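Local coordinates for protein Polyphosphate:AMP phosphotransferase (PDB 5O6M) that transfers phosphate from inorganic polyphosphate to nucleotides, converting AMP to ADP and ADP to ATP, and also accepts other nucleoside mono- and diphosphates, at residues R122-D127 and R147-F152; W105-Q110 and V118-S123; S23-E26 and Q30-L33; K2-Q7 and V226-K231. The protein carries 1 engineered substitution. All blocks are in the same frame, centred on the assembly; numbering follows the deposited sequence. Where two conformers were deposited one is given.

Contact 1 of 4, residues R122-D127 and R147-F152. With ATP (adenosine-5'-triphosphate), chain X.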
# COMPACT_ATOMS: atom_id res chain seq x y z
N ARG D 122 -14.32 0.42 13.69
CA ARG D 122 -13.24 0.23 14.65
C ARG D 122 -12.05 1.07 14.20
O ARG D 122 -12.02 1.53 13.05
CB ARG D 122 -12.87 -1.24 14.80
CG ARG D 122 -13.97 -2.08 15.44
CD ARG D 122 -13.49 -3.50 15.72
NE ARG D 122 -14.60 -4.39 16.06
CZ ARG D 122 -15.09 -4.55 17.28
NH1 ARG D 122 -14.56 -3.90 18.30
NH2 ARG D 122 -16.10 -5.38 17.48
N SER D 123 -11.07 1.28 15.06
CA SER D 123 -10.06 2.29 14.76
C SER D 123 -8.83 2.06 15.62
O SER D 123 -8.66 1.00 16.24
CB SER D 123 -10.63 3.69 15.00
OG SER D 123 -10.86 3.89 16.38
N HIS D 124 -7.96 3.07 15.64
CA HIS D 124 -6.80 3.10 16.52
C HIS D 124 -7.18 3.00 17.99
O HIS D 124 -6.32 2.67 18.82
CB HIS D 124 -6.00 4.39 16.28
CG HIS D 124 -6.86 5.61 16.16
ND1 HIS D 124 -7.83 5.75 15.20
CD2 HIS D 124 -6.86 6.77 16.87
CE1 HIS D 124 -8.42 6.93 15.33
NE2 HIS D 124 -7.84 7.57 16.33
N TYR D 125 -8.44 3.27 18.34
CA TYR D 125 -8.84 3.20 19.74
C TYR D 125 -8.82 1.77 20.26
O TYR D 125 -8.66 1.58 21.47
CB TYR D 125 -10.22 3.84 19.92
CG TYR D 125 -10.15 5.34 19.83
CD1 TYR D 125 -9.76 6.10 20.92
CD2 TYR D 125 -10.45 6.00 18.65
CE1 TYR D 125 -9.67 7.48 20.84
CE2 TYR D 125 -10.36 7.39 18.56
CZ TYR D 125 -9.97 8.12 19.66
OH TYR D 125 -9.88 9.49 19.59
N GLU D 126 -8.93 0.78 19.38
CA GLU D 126 -8.79 -0.61 19.82
C GLU D 126 -7.45 -0.86 20.51
O GLU D 126 -7.35 -1.81 21.30
CB GLU D 126 -8.95 -1.56 18.63
CG GLU D 126 -10.35 -1.55 18.01
CD GLU D 126 -11.39 -2.21 18.91
OE1 GLU D 126 -11.01 -3.10 19.70
OE2 GLU D 126 -12.58 -1.85 18.81
N ASP D 127 -6.43 -0.05 20.23
CA ASP D 127 -5.13 -0.23 20.85
C ASP D 127 -5.04 0.36 22.25
O ASP D 127 -3.97 0.31 22.86
CB ASP D 127 -4.03 0.35 19.95
CG ASP D 127 -3.79 -0.48 18.71
OD1 ASP D 127 -3.28 -1.61 18.84
OD2 ASP D 127 -4.12 -0.02 17.59
N ARG D 147 -1.87 9.92 24.82
CA ARG D 147 -1.15 11.08 24.31
C ARG D 147 -0.91 10.97 22.81
O ARG D 147 -1.22 11.90 22.05
CB ARG D 147 0.18 11.21 25.05
CG ARG D 147 1.17 12.13 24.37
CD ARG D 147 1.45 13.36 25.18
NE ARG D 147 2.76 13.91 24.83
CZ ARG D 147 3.15 15.14 25.11
NH1 ARG D 147 4.36 15.56 24.75
NH2 ARG D 147 2.33 15.98 25.75
N HIS D 148 -0.39 9.82 22.36
CA HIS D 148 -0.18 9.58 20.94
C HIS D 148 -1.42 9.93 20.13
O HIS D 148 -1.33 10.58 19.08
CB HIS D 148 0.19 8.12 20.71
CG HIS D 148 1.38 7.65 21.48
ND1 HIS D 148 1.68 6.31 21.64
CD2 HIS D 148 2.35 8.34 22.13
CE1 HIS D 148 2.78 6.20 22.36
NE2 HIS D 148 3.21 7.41 22.67
N ILE D 149 -2.58 9.50 20.60
CA ILE D 149 -3.81 9.64 19.83
C ILE D 149 -4.26 11.09 19.78
O ILE D 149 -4.64 11.61 18.72
CB ILE D 149 -4.90 8.72 20.41
CG1 ILE D 149 -4.52 7.26 20.18
CG2 ILE D 149 -6.27 9.05 19.81
CD1 ILE D 149 -5.49 6.26 20.76
N ARG D 150 -4.23 11.78 20.93
CA ARG D 150 -4.57 13.20 20.93
C ARG D 150 -3.72 13.97 19.92
O ARG D 150 -4.22 14.81 19.18
CB ARG D 150 -4.40 13.80 22.33
CG ARG D 150 -5.52 13.47 23.30
CD ARG D 150 -5.42 14.33 24.55
NE ARG D 150 -4.12 14.18 25.20
CZ ARG D 150 -3.86 13.30 26.16
NH1 ARG D 150 -4.81 12.48 26.59
NH2 ARG D 150 -2.65 13.24 26.70
N GLU D 151 -2.42 13.67 19.89
CA GLU D 151 -1.50 14.39 19.01
C GLU D 151 -1.65 13.94 17.57
O GLU D 151 -1.53 14.75 16.64
CB GLU D 151 -0.06 14.19 19.49
CG GLU D 151 0.21 14.77 20.87
CD GLU D 151 -0.13 16.25 20.96
OE1 GLU D 151 -0.58 16.70 22.03
OE2 GLU D 151 0.04 16.95 19.94
N PHE D 152 -1.90 12.65 17.35
CA PHE D 152 -2.17 12.17 16.00
C PHE D 152 -3.41 12.84 15.43
O PHE D 152 -3.39 13.33 14.30
CB PHE D 152 -2.34 10.65 16.02
CG PHE D 152 -2.77 10.07 14.71
CD1 PHE D 152 -1.99 10.23 13.57
CD2 PHE D 152 -3.95 9.35 14.61
CE1 PHE D 152 -2.39 9.69 12.36
CE2 PHE D 152 -4.35 8.80 13.40
CZ PHE D 152 -3.58 8.98 12.28
PG ATP X . -16.83 -6.86 14.06
O1G ATP X . -16.15 -5.53 13.85
O2G ATP X . -17.15 -7.14 15.52
O3G ATP X . -18.12 -7.00 13.24
PB ATP X . -15.80 -9.01 12.35
O1B ATP X . -16.08 -10.41 12.72
O2B ATP X . -16.70 -8.40 11.28
O3B ATP X . -15.86 -8.04 13.62
PA ATP X . -13.05 -7.92 12.22
O1A ATP X . -13.20 -6.59 11.60
O2A ATP X . -11.82 -8.69 11.74
O3A ATP X . -14.30 -8.84 11.86
O5' ATP X . -12.84 -7.78 13.85
C5' ATP X . -12.28 -8.87 14.60
C4' ATP X . -11.71 -8.43 15.93
O4' ATP X . -10.52 -7.62 15.75
C3' ATP X . -12.63 -7.62 16.85
O3' ATP X . -12.99 -8.42 17.97
C2' ATP X . -11.77 -6.43 17.29
O2' ATP X . -11.87 -6.13 18.68
C1' ATP X . -10.37 -6.95 16.97
N9 ATP X . -9.33 -5.93 16.87
C8 ATP X . -9.38 -4.75 16.17
N7 ATP X . -8.34 -3.97 16.36
C5 ATP X . -7.54 -4.70 17.23
C6 ATP X . -6.30 -4.43 17.83
N6 ATP X . -5.63 -3.28 17.68
N1 ATP X . -5.78 -5.37 18.65
C2 ATP X . -6.46 -6.50 18.85
N3 ATP X . -7.65 -6.86 18.35
C4 ATP X . -8.14 -5.91 17.55
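H124 and I149 mark the closest approach of the backbones, with CA atoms 7.9 Å apart where the 3-10 turn 124-127 faces helix 145-158; no hydrogen bond joins the segments. One methyl does most of the work. I149 CG2, carried forward anti to its own backbone N, lies near the plane of the H124 ring at 3.8 Å from H124 CD2, and meets Y125 OH at 3.6 Å. F152 adds a T-shaped pair with H124, the planes at 82° and the ring centroids 5.9 Å apart. The polar ends of H124 and Y125 turn to E153 and K165. Behind this hydrophobic backing the loop grips the nucleotide. The extended chain of R122 delivers NE to ATP O1G at 2.9 Å and NH2 to ATP O2G at 2.8 Å, both bonds nearly straight, while ATP C2' sits over a guanidinium face. The third nitrogen, R122 NH1, forms a salt bridge with E126 OE2, meeting it from above the carboxylate plane. A leucine in place of R122 would probably leave the gamma-phosphate without this two-pronged hold and E126 without its charge mate. Weak bonds run from ATP O2' to E126 and from ATP N6 to D127. S123 OG accepts from Y125 N, an ST turn that shapes the loop following strand 117-121, which here forms part of the ATP site of a P-loop-clan PPK2 kinase.

Contact 2 of 4, residues W105-Q110 and V118-S123; sequences WRVHQQ and VIFDRS. Engineered in segment 118-123: D121 (natural residue Asn). With ATP (adenosine-5'-triphosphate), chain X.
V118 touches Q110 near the start of strand 117-121: its CG1, anti to the backbone N, comes 3.9 Å from the carbonyl oxygen Q110 O, which also accepts a hydrogen bond from R87. Two residues on, F120 carries the centre of the contact. Its ring enters between V107 and Q110, with F120 CE2 tight against V107 CG1 at 3.4 Å. On the other flank, Q110 O lies at the ring edge, near its plane, 3.7 Å from F120 CE1, and Q110 CB is close to the same atom. V107 CG1, trans to the backbone N (chi1 177°), is the methyl that points at the ring. The engineered D121 (asparagine in the natural sequence) forms a salt bridge with K70 and a hydrogen bond with S90. After R122 the chain reaches S123, whose CA lies 6.9 Å from that of V107. Here a water takes over: it accepts from R106 NH2 at 3.0 Å and from ATP N6 at 3.1 Å, and lies 2.9 Å from S123 O. ATP N7 lies at the guanidinium edge, near its plane, 3.1 Å from R106 NH2, so the arginine meets the adenine both directly and through water; E98 holds its NH1. Strand 117-121 runs between strands 86-90 and 57-64, with I119 on I74 of helix 70-77, while H108 of helix 105-108 meets H108 of the second subunit.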
# COMPACT_ATOMS: atom_id res chain seq x y z
N TRP D 105 0.52 2.80 12.35
CA TRP D 105 0.92 2.65 10.96
C TRP D 105 -0.25 2.19 10.09
O TRP D 105 -0.58 2.83 9.09
CB TRP D 105 2.09 1.67 10.87
CG TRP D 105 2.60 1.35 9.49
CD1 TRP D 105 3.47 2.10 8.74
CD2 TRP D 105 2.31 0.19 8.70
NE1 TRP D 105 3.73 1.48 7.55
CE2 TRP D 105 3.03 0.30 7.50
CE3 TRP D 105 1.50 -0.94 8.90
CZ2 TRP D 105 2.98 -0.67 6.50
CZ3 TRP D 105 1.45 -1.90 7.91
CH2 TRP D 105 2.18 -1.76 6.72
N ARG D 106 -0.89 1.09 10.48
CA ARG D 106 -1.99 0.56 9.67
C ARG D 106 -3.21 1.48 9.66
O ARG D 106 -4.02 1.39 8.73
CB ARG D 106 -2.38 -0.83 10.15
CG ARG D 106 -3.08 -0.85 11.50
CD ARG D 106 -3.66 -2.21 11.78
NE ARG D 106 -4.55 -2.20 12.94
CZ ARG D 106 -5.40 -3.18 13.23
NH1 ARG D 106 -5.47 -4.25 12.45
NH2 ARG D 106 -6.17 -3.09 14.31
N VAL D 107 -3.37 2.33 10.67
CA VAL D 107 -4.51 3.24 10.70
C VAL D 107 -4.22 4.49 9.88
O VAL D 107 -5.08 4.96 9.12
CB VAL D 107 -4.88 3.60 12.16
CG1 VAL D 107 -6.02 4.60 12.17
CG2 VAL D 107 -5.27 2.35 12.93
N HIS D 108 -3.02 5.06 10.03
CA HIS D 108 -2.68 6.27 9.28
C HIS D 108 -2.83 6.05 7.78
O HIS D 108 -3.26 6.96 7.05
CB HIS D 108 -1.26 6.72 9.61
CG HIS D 108 -1.01 8.17 9.31
ND1 HIS D 108 0.12 8.83 9.74
CD2 HIS D 108 -1.74 9.07 8.62
CE1 HIS D 108 0.07 10.09 9.32
NE2 HIS D 108 -1.05 10.26 8.64
N GLN D 109 -2.46 4.86 7.30
CA GLN D 109 -2.56 4.54 5.88
C GLN D 109 -3.95 4.79 5.33
O GLN D 109 -4.11 5.12 4.15
CB GLN D 109 -2.16 3.08 5.65
CG GLN D 109 -2.38 2.59 4.24
CD GLN D 109 -1.56 3.35 3.23
OE1 GLN D 109 -0.41 3.70 3.48
NE2 GLN D 109 -2.16 3.62 2.07
N GLN D 110 -4.97 4.65 6.17
CA GLN D 110 -6.36 4.65 5.74
C GLN D 110 -7.07 5.99 5.88
O GLN D 110 -8.27 6.06 5.58
CB GLN D 110 -7.14 3.58 6.53
CG GLN D 110 -6.61 2.17 6.38
CD GLN D 110 -6.85 1.62 4.99
OE1 GLN D 110 -7.68 2.13 4.25
NE2 GLN D 110 -6.14 0.55 4.64
N VAL D 118 -14.42 8.95 5.01
CA VAL D 118 -14.02 7.60 5.41
C VAL D 118 -14.67 7.28 6.75
O VAL D 118 -14.67 8.11 7.67
CB VAL D 118 -12.49 7.45 5.48
CG1 VAL D 118 -12.13 6.14 6.14
CG2 VAL D 118 -11.88 7.55 4.09
N ILE D 119 -15.21 6.08 6.86
CA ILE D 119 -15.74 5.56 8.11
C ILE D 119 -14.75 4.53 8.63
O ILE D 119 -14.45 3.54 7.95
CB ILE D 119 -17.13 4.95 7.92
CG1 ILE D 119 -18.09 5.99 7.35
CG2 ILE D 119 -17.66 4.41 9.24
CD1 ILE D 119 -19.26 5.40 6.59
N PHE D 120 -14.22 4.78 9.83
CA PHE D 120 -13.41 3.79 10.53
C PHE D 120 -14.35 2.85 11.28
O PHE D 120 -14.97 3.23 12.27
CB PHE D 120 -12.42 4.47 11.48
CG PHE D 120 -11.15 4.93 10.81
CD1 PHE D 120 -11.00 4.84 9.43
CD2 PHE D 120 -10.10 5.43 11.56
CE1 PHE D 120 -9.83 5.26 8.82
CE2 PHE D 120 -8.93 5.85 10.95
CZ PHE D 120 -8.79 5.76 9.58
N ASP D 121 -14.46 1.62 10.78
CA ASP D 121 -15.22 0.56 11.44
C ASP D 121 -14.27 -0.07 12.45
O ASP D 121 -13.49 -0.97 12.12
CB ASP D 121 -15.75 -0.44 10.42
CG ASP D 121 -16.27 -1.71 11.06
OD1 ASP D 121 -16.70 -1.66 12.23
OD2 ASP D 121 -16.26 -2.76 10.38
N ARG D 122 -14.32 0.42 13.69
CA ARG D 122 -13.24 0.23 14.65
C ARG D 122 -12.05 1.07 14.20
O ARG D 122 -12.02 1.53 13.05
CB ARG D 122 -12.87 -1.24 14.80
CG ARG D 122 -13.97 -2.08 15.44
CD ARG D 122 -13.49 -3.50 15.72
NE ARG D 122 -14.60 -4.39 16.06
CZ ARG D 122 -15.09 -4.55 17.28
NH1 ARG D 122 -14.56 -3.90 18.30
NH2 ARG D 122 -16.10 -5.38 17.48
N SER D 123 -11.07 1.28 15.06
CA SER D 123 -10.06 2.29 14.76
C SER D 123 -8.83 2.06 15.62
O SER D 123 -8.66 1.00 16.24
CB SER D 123 -10.63 3.69 15.00
OG SER D 123 -10.86 3.89 16.38
PG ATP X . -16.83 -6.86 14.06
O1G ATP X . -16.15 -5.53 13.85
O2G ATP X . -17.15 -7.14 15.52
O3G ATP X . -18.12 -7.00 13.24
PB ATP X . -15.80 -9.01 12.35
O1B ATP X . -16.08 -10.41 12.72
O2B ATP X . -16.70 -8.40 11.28
O3B ATP X . -15.86 -8.04 13.62
PA ATP X . -13.05 -7.92 12.22
O1A ATP X . -13.20 -6.59 11.60
O2A ATP X . -11.82 -8.69 11.74
O3A ATP X . -14.30 -8.84 11.86
O5' ATP X . -12.84 -7.78 13.85
C5' ATP X . -12.28 -8.87 14.60
C4' ATP X . -11.71 -8.43 15.93
O4' ATP X . -10.52 -7.62 15.75
C3' ATP X . -12.63 -7.62 16.85
O3' ATP X . -12.99 -8.42 17.97
C2' ATP X . -11.77 -6.43 17.29
O2' ATP X . -11.87 -6.13 18.68
C1' ATP X . -10.37 -6.95 16.97
N9 ATP X . -9.33 -5.93 16.87
C8 ATP X . -9.38 -4.75 16.17
N7 ATP X . -8.34 -3.97 16.36
C5 ATP X . -7.54 -4.70 17.23
C6 ATP X . -6.30 -4.43 17.83
N6 ATP X . -5.63 -3.28 17.68
N1 ATP X . -5.78 -5.37 18.65
C2 ATP X . -6.46 -6.50 18.85
N3 ATP X . -7.65 -6.86 18.35
C4 ATP X . -8.14 -5.91 17.55
O HOH W 1 -6.31 -0.70 16.06

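Contact 3 of 4, residues S23-E26 and Q30-L33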
# COMPACT_ATOMS: atom_id res chain seq x y z
N SER D 23 -34.14 12.08 24.51
CA SER D 23 -34.65 13.41 24.82
C SER D 23 -34.34 14.45 23.74
O SER D 23 -34.94 15.53 23.77
CB SER D 23 -34.07 13.88 26.16
OG SER D 23 -32.65 13.81 26.15
N ALA D 24 -33.45 14.15 22.80
CA ALA D 24 -33.10 15.12 21.77
C ALA D 24 -34.12 15.18 20.64
O ALA D 24 -34.13 16.15 19.88
CB ALA D 24 -31.71 14.82 21.20
N PHE D 25 -34.96 14.15 20.49
CA PHE D 25 -35.97 14.11 19.45
C PHE D 25 -37.36 14.09 20.07
O PHE D 25 -37.66 13.22 20.90
CB PHE D 25 -35.79 12.91 18.52
CG PHE D 25 -36.76 12.89 17.37
CD1 PHE D 25 -36.59 13.75 16.30
CD2 PHE D 25 -37.85 12.04 17.37
CE1 PHE D 25 -37.48 13.75 15.24
CE2 PHE D 25 -38.75 12.03 16.32
CZ PHE D 25 -38.56 12.89 15.25
N GLU D 26 -38.20 15.05 19.67
CA GLU D 26 -39.57 15.19 20.17
C GLU D 26 -40.52 14.33 19.34
O GLU D 26 -41.07 14.77 18.33
CB GLU D 26 -40.02 16.64 20.16
CG GLU D 26 -39.27 17.55 21.10
CD GLU D 26 -39.96 18.90 21.24
OE1 GLU D 26 -41.03 19.08 20.62
OE2 GLU D 26 -39.44 19.76 21.97
N GLN D 30 -41.78 6.45 14.70
CA GLN D 30 -42.25 6.77 13.36
C GLN D 30 -41.92 8.20 12.95
O GLN D 30 -41.57 8.45 11.80
CB GLN D 30 -43.75 6.50 13.26
CG GLN D 30 -44.09 5.02 13.28
CD GLN D 30 -43.29 4.24 12.24
OE1 GLN D 30 -43.06 4.72 11.13
NE2 GLN D 30 -42.87 3.03 12.61
N ALA D 31 -42.05 9.15 13.88
CA ALA D 31 -41.69 10.53 13.54
C ALA D 31 -40.20 10.68 13.28
O ALA D 31 -39.79 11.51 12.47
CB ALA D 31 -42.13 11.47 14.66
N ALA D 32 -39.37 9.88 13.96
CA ALA D 32 -37.93 9.93 13.73
C ALA D 32 -37.57 9.39 12.35
O ALA D 32 -36.70 9.94 11.67
CB ALA D 32 -37.19 9.17 14.82
N LEU D 33 -38.21 8.29 11.94
CA LEU D 33 -37.94 7.72 10.63
C LEU D 33 -38.17 8.74 9.52
O LEU D 33 -37.40 8.78 8.55
CB LEU D 33 -38.80 6.48 10.41
CG LEU D 33 -38.49 5.28 11.32
CD1 LEU D 33 -39.31 4.07 10.90
CD2 LEU D 33 -37.00 4.97 11.33
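The opening turn of helix 29-53 is covered by F25, an aromatic residue of the loop that leads into it, whose ring lies against A31 and A32. The two segments are only a few residues apart in sequence, so the chain folds back on itself: the CA atoms of F25 and A32 are 7.4 Å apart, and no hydrogen bond joins them. From the loop, F25 alone of these four residues makes the contact. With CG anti to the backbone N (chi1 -175°), the F25 ring extends outward to the helix and presents different parts of itself to the two alanines. A32 CB sits over one face in a CH-pi contact, 4.0 Å from the centroid of the F25 ring and 29° off its normal. A31 CB, by contrast, lies in the plane of the ring at its edge, 3.8 Å from F25 CE2. The far end of the ring also abuts the helix backbone, with F25 CZ 3.3 Å from A31 O and F25 CE2 equally close to A32 N. The small alanine side chains let the ring come this near the helix. A serine here, lacking the ring, would probably leave the A31 and A32 methyls without their cover and open a gap between loop and helix. Helix 232-249 completes the surroundings: W233 and Y234 touch F25, W237 meets its ring with the planes at about 55°, and A32 also packs on W233. A24 N is hydrogen-bonded to Y234 OH, so the loop bridges the first helix of the chain and the last.

Contact 4 of 4, residues K2-Q7 and V226-K231; sequences KKYRVQ and VIPANK
The hydroxyl OH of Y4, whose ring leans on P228, is gripped by two groups at once, Y234 OH and D21 OD2, so the far end of this side chain is tied to helix 232-249 and to D21, further along the same N-terminal loop. Its near end is held by the backbone: V226 N donates to Y4 O at 3.2 Å with an N-H...O angle of 150°. The same two residues bring the chains closest, their CA atoms 5.6 Å apart. Between these fixed points the ring crosses over the strand. CG of Y4 stands beside the backbone N (chi1 -62°), which directs the ring along residues 226-228; Y4 CD1 passes 3.2 Å from V226 O, and Y4 CE1 reaches P228 CD at 3.6 Å, the proline CG being just as near. K3 CG lies over a face of the tyrosine ring, offset toward its rim. Further along, V6 adds an apolar touch, its CG2 meeting V226 CG2 at 3.8 Å, while its backbone bonds to W224 and its carbonyl oxygen to the hydroxyl of S218. L238 of helix 232-249 packs on both Y4 and P228 and so closes over their junction. I227 bonds through its backbone to strand 161-169, whereas V226 N turns to the N-terminal loop. The chain start thus lines the outer margin of the sheet, an irregular N-terminal segment hydrogen-bonded along edge strand 224-228 of the five-stranded parallel sheet of a P-loop-type kinase.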
# COMPACT_ATOMS: atom_id res chain seq x y z
N LYS D 2 -26.00 19.43 21.20
CA LYS D 2 -25.02 20.08 22.06
C LYS D 2 -24.66 19.25 23.28
O LYS D 2 -23.54 19.37 23.78
CB LYS D 2 -25.53 21.45 22.54
CG LYS D 2 -25.67 22.51 21.45
CD LYS D 2 -24.41 22.61 20.61
CE LYS D 2 -24.55 23.67 19.52
NZ LYS D 2 -23.35 23.71 18.65
N LYS D 3 -25.58 18.40 23.74
CA LYS D 3 -25.44 17.66 24.98
C LYS D 3 -24.71 16.33 24.83
O LYS D 3 -24.38 15.71 25.85
CB LYS D 3 -26.83 17.37 25.56
CG LYS D 3 -27.77 16.74 24.54
CD LYS D 3 -29.10 16.40 25.16
CE LYS D 3 -28.91 15.31 26.20
NZ LYS D 3 -30.20 14.82 26.76
N TYR D 4 -24.44 15.88 23.61
CA TYR D 4 -23.77 14.61 23.40
C TYR D 4 -22.28 14.76 23.11
O TYR D 4 -21.58 13.75 23.04
CB TYR D 4 -24.45 13.84 22.27
CG TYR D 4 -25.89 13.49 22.57
CD1 TYR D 4 -26.21 12.54 23.53
CD2 TYR D 4 -26.93 14.13 21.91
CE1 TYR D 4 -27.53 12.22 23.82
CE2 TYR D 4 -28.26 13.82 22.19
CZ TYR D 4 -28.54 12.86 23.14
OH TYR D 4 -29.86 12.55 23.42
N ARG D 5 -21.79 15.99 22.95
CA ARG D 5 -20.38 16.24 22.68
C ARG D 5 -19.61 16.21 24.00
O ARG D 5 -19.70 17.14 24.80
CB ARG D 5 -20.21 17.58 21.97
CG ARG D 5 -18.82 17.82 21.42
CD ARG D 5 -18.74 19.08 20.57
NE ARG D 5 -18.85 20.30 21.37
CZ ARG D 5 -19.88 21.15 21.32
NH1 ARG D 5 -20.90 20.91 20.50
NH2 ARG D 5 -19.88 22.23 22.08
N VAL D 6 -18.86 15.13 24.23
CA VAL D 6 -18.04 15.03 25.44
C VAL D 6 -17.11 16.22 25.52
O VAL D 6 -16.22 16.39 24.68
CB VAL D 6 -17.27 13.70 25.45
CG1 VAL D 6 -16.34 13.64 26.67
CG2 VAL D 6 -18.23 12.52 25.45
N GLN D 7 -17.30 17.05 26.54
CA GLN D 7 -16.50 18.26 26.68
C GLN D 7 -15.04 17.90 26.97
O GLN D 7 -14.75 16.88 27.60
CB GLN D 7 -17.04 19.14 27.80
CG GLN D 7 -18.45 19.64 27.57
CD GLN D 7 -18.56 20.51 26.34
OE1 GLN D 7 -17.57 21.07 25.87
NE2 GLN D 7 -19.77 20.63 25.80
N VAL D 226 -21.24 10.59 22.53
CA VAL D 226 -21.87 9.40 23.08
C VAL D 226 -23.28 9.34 22.52
O VAL D 226 -24.06 10.29 22.67
CB VAL D 226 -21.87 9.43 24.62
CG1 VAL D 226 -22.60 8.20 25.16
CG2 VAL D 226 -20.45 9.49 25.14
N ILE D 227 -23.61 8.23 21.86
CA ILE D 227 -24.86 8.07 21.13
C ILE D 227 -25.71 7.05 21.89
O ILE D 227 -25.35 5.87 21.95
CB ILE D 227 -24.62 7.62 19.68
CG1 ILE D 227 -23.68 8.59 18.97
CG2 ILE D 227 -25.96 7.48 18.94
CD1 ILE D 227 -24.21 10.01 18.88
N PRO D 228 -26.82 7.47 22.51
CA PRO D 228 -27.76 6.48 23.06
C PRO D 228 -28.19 5.54 21.95
O PRO D 228 -28.84 5.97 20.99
CB PRO D 228 -28.92 7.32 23.59
CG PRO D 228 -28.35 8.70 23.75
CD PRO D 228 -27.31 8.85 22.68
N ALA D 229 -27.81 4.27 22.04
CA ALA D 229 -27.93 3.35 20.91
C ALA D 229 -28.76 2.12 21.22
O ALA D 229 -28.76 1.17 20.42
CB ALA D 229 -26.53 2.94 20.43
N ASN D 230 -29.48 2.09 22.34
CA ASN D 230 -30.39 0.97 22.57
C ASN D 230 -31.53 0.97 21.57
O ASN D 230 -32.07 -0.10 21.25
CB ASN D 230 -30.92 1.00 24.00
CG ASN D 230 -30.00 0.31 24.99
OD1 ASN D 230 -28.88 -0.10 24.64
ND2 ASN D 230 -30.46 0.17 26.22
N LYS D 231 -31.94 2.14 21.08
CA LYS D 231 -32.98 2.26 20.06
C LYS D 231 -32.34 2.62 18.73
O LYS D 231 -31.78 3.71 18.59
CB LYS D 231 -34.05 3.28 20.44
CG LYS D 231 -34.74 3.07 21.78
CD LYS D 231 -35.69 4.24 22.05
CE LYS D 231 -36.28 4.23 23.45
NZ LYS D 231 -37.02 5.50 23.73

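Overall arrangement
Two neighbourhoods emerge, one at the ATP site and one round the N-terminal segment. Contacts 1 and 2, with centres 10 Å apart, share R122 and S123, touch through F152 with H108 and H124 with V107, and both reach ATP and the second subunit. Contacts 3 and 4, 15 Å apart, meet where S23 and A24 touch K3 and Y4, against helix 232-249. Centres of contacts 2 and 4 are 22 Å apart, yet both involve the same parallel sheet. Along the chain, contact 4 spans all the others, and contact 3 closes before contact 2 opens. The N-terminal segment is thus secured against strand 224-228 and helix 232-249, away from the nucleotide site.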